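Side-chain contact in complement factor MASP-3 (Homo sapiens, PDB 3DEM), which binds mannan-binding lectin and ficolins through its calcium-binding CUB and EGF modules, probably bringing a complement serine protease to recognised surfaces: residues 151-156 with 162-167. Sequence-based numbering, arbitrary orientation.
Sequences FGYILH and CRVECS
Ile154 and Arg163 form the antiparallel hydrogen-bonded pair of a short hairpin: Ile154 N donates to Arg163 O at 2.7 Å, and Arg163 N returns a bond to Ile154 O. Next to it, Leu155 faces Cys162 as a non-hydrogen-bonded pair, and water 1 extends the pairing by bridging Gly152 O and Glu165 N. The side chains of Ile154 and Arg163 share one face of the hairpin. With CG1 beside its backbone N (chi1 -60°), Ile154 lays CD1 over one face of the guanidinium, 3.8 Å from Arg163 NH1. Glu165, bent at chi2, binds that group at its edge; Arg163 NH1 meets Glu165 OE1 at 2.7 Å, in the guanidinium plane but from above the carboxylate plane. Water 2 joins Arg163 NE to His156 ND1. One residue further along, Val164 CG1 makes a CH-pi contact over one face of the Tyr153 ring, 3.9 Å from its centroid, while Cys162 O lies at the ring edge, 3.5 Å from Tyr153 CD1. The Cys149-Cys162 disulfide ties this C-terminal EGF hairpin to its domain, and Cys166 pairs with Cys193 in the second CUB domain. Carboxylate and water would thus restrain the guanidinium's rotation while its face packs on a methyl.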
loop_
_atom_site.group_PDB
_atom_site.type_symbol
_atom_site.label_atom_id
_atom_site.label_comp_id
_atom_site.label_asym_id
_atom_site.label_seq_id
_atom_site.Cartn_x
_atom_site.Cartn_y
_atom_site.Cartn_z
ATOM N N PHE A 151 -17.067 1.373 21.427
ATOM C CA PHE A 151 -17.008 1.139 22.855
ATOM C C PHE A 151 -18.392 0.792 23.390
ATOM O O PHE A 151 -19.362 1.516 23.157
ATOM C CB PHE A 151 -16.462 2.395 23.542
ATOM C CG PHE A 151 -16.360 2.282 25.028
ATOM C CD1 PHE A 151 -15.267 1.674 25.616
ATOM C CD2 PHE A 151 -17.349 2.806 25.840
ATOM C CE1 PHE A 151 -15.169 1.582 26.993
ATOM C CE2 PHE A 151 -17.262 2.714 27.215
ATOM C CZ PHE A 151 -16.168 2.101 27.791
ATOM N N GLY A 152 -18.485 -0.324 24.103
ATOM C CA GLY A 152 -19.752 -0.738 24.691
ATOM C C GLY A 152 -20.470 -1.784 23.859
ATOM O O GLY A 152 -21.500 -2.310 24.273
ATOM N N TYR A 153 -19.923 -2.085 22.684
ATOM C CA TYR A 153 -20.504 -3.089 21.790
ATOM C C TYR A 153 -19.609 -4.315 21.660
ATOM O O TYR A 153 -18.413 -4.270 21.951
ATOM C CB TYR A 153 -20.727 -2.512 20.394
ATOM C CG TYR A 153 -21.845 -1.499 20.268
ATOM C CD1 TYR A 153 -23.065 -1.857 19.704
ATOM C CD2 TYR A 153 -21.674 -0.181 20.678
ATOM C CE1 TYR A 153 -24.084 -0.932 19.563
ATOM C CE2 TYR A 153 -22.688 0.749 20.542
ATOM C CZ TYR A 153 -23.889 0.368 19.982
ATOM O OH TYR A 153 -24.910 1.276 19.845
ATOM N N ILE A 154 -20.197 -5.409 21.192
ATOM C CA ILE A 154 -19.485 -6.668 21.055
ATOM C C ILE A 154 -19.607 -7.158 19.616
ATOM O O ILE A 154 -20.711 -7.238 19.071
ATOM C CB ILE A 154 -20.051 -7.737 22.021
ATOM C CG1 ILE A 154 -19.916 -7.269 23.475
ATOM C CG2 ILE A 154 -19.351 -9.073 21.818
ATOM C CD1 ILE A 154 -20.809 -8.015 24.456
ATOM N N LEU A 155 -18.471 -7.470 18.997
ATOM C CA LEU A 155 -18.476 -8.029 17.648
ATOM C C LEU A 155 -19.150 -9.404 17.641
ATOM O O LEU A 155 -18.781 -10.302 18.407
ATOM C CB LEU A 155 -17.051 -8.119 17.091
ATOM C CG LEU A 155 -16.932 -8.374 15.582
ATOM C CD1 LEU A 155 -17.490 -7.203 14.784
ATOM C CD2 LEU A 155 -15.487 -8.656 15.174
ATOM N N HIS A 156 -20.147 -9.551 16.776
ATOM C CA HIS A 156 -20.962 -10.758 16.705
ATOM C C HIS A 156 -20.211 -11.911 16.032
ATOM O O HIS A 156 -19.115 -11.727 15.514
ATOM C CB HIS A 156 -22.270 -10.444 15.962
ATOM C CG HIS A 156 -23.288 -11.541 16.016
ATOM N ND1 HIS A 156 -23.677 -12.143 17.194
ATOM C CD2 HIS A 156 -24.016 -12.128 15.036
ATOM C CE1 HIS A 156 -24.588 -13.067 16.934
ATOM N NE2 HIS A 156 -24.814 -13.073 15.634
ATOM N N CYS A 162 -22.378 -5.520 15.281
ATOM C CA CYS A 162 -22.024 -5.148 16.639
ATOM C C CYS A 162 -23.230 -5.196 17.579
ATOM O O CYS A 162 -24.112 -4.337 17.513
ATOM C CB CYS A 162 -21.412 -3.749 16.628
ATOM S SG CYS A 162 -19.896 -3.621 15.639
ATOM N N ARG A 163 -23.259 -6.201 18.450
ATOM C CA ARG A 163 -24.361 -6.389 19.391
ATOM C C ARG A 163 -24.015 -5.798 20.752
ATOM O O ARG A 163 -22.914 -5.299 20.949
ATOM C CB ARG A 163 -24.699 -7.879 19.534
ATOM C CG ARG A 163 -23.620 -8.716 20.211
ATOM C CD ARG A 163 -24.147 -10.099 20.582
ATOM N NE ARG A 163 -23.210 -10.835 21.428
ATOM C CZ ARG A 163 -23.150 -10.724 22.753
ATOM N NH1 ARG A 163 -23.977 -9.901 23.390
ATOM N NH2 ARG A 163 -22.262 -11.436 23.443
ATOM N N VAL A 164 -24.963 -5.857 21.683
ATOM C CA VAL A 164 -24.729 -5.393 23.046
ATOM C C VAL A 164 -25.245 -6.413 24.041
ATOM O O VAL A 164 -26.045 -7.282 23.697
ATOM C CB VAL A 164 -25.450 -4.051 23.344
ATOM C CG1 VAL A 164 -24.892 -2.932 22.485
ATOM C CG2 VAL A 164 -26.963 -4.194 23.160
ATOM N N GLU A 165 -24.782 -6.305 25.279
ATOM C CA GLU A 165 -25.420 -7.007 26.376
ATOM C C GLU A 165 -26.514 -6.094 26.897
ATOM O O GLU A 165 -26.248 -4.946 27.249
ATOM C CB GLU A 165 -24.408 -7.351 27.471
ATOM C CG GLU A 165 -23.508 -8.543 27.129
ATOM C CD GLU A 165 -24.292 -9.805 26.745
ATOM O OE1 GLU A 165 -23.765 -10.615 25.958
ATOM O OE2 GLU A 165 -25.438 -9.998 27.215
ATOM N N CYS A 166 -27.748 -6.587 26.914
ATOM C CA CYS A 166 -28.890 -5.763 27.311
ATOM C C CYS A 166 -29.876 -6.539 28.192
ATOM O O CYS A 166 -31.086 -6.323 28.126
ATOM C CB CYS A 166 -29.599 -5.207 26.063
ATOM S SG CYS A 166 -29.811 -6.434 24.734
ATOM N N SER A 167 -29.348 -7.433 29.022
ATOM C CA SER A 167 -30.191 -8.302 29.834
ATOM C C SER A 167 -29.909 -8.210 31.326
ATOM O O SER A 167 -30.612 -8.825 32.125
ATOM C CB SER A 167 -30.050 -9.754 29.377
ATOM O OG SER A 167 -30.524 -9.905 28.049
HETATM O O HOH W 1 -22.602 -4.493 25.403
HETATM O O HOH W 2 -22.102 -12.747 19.455
#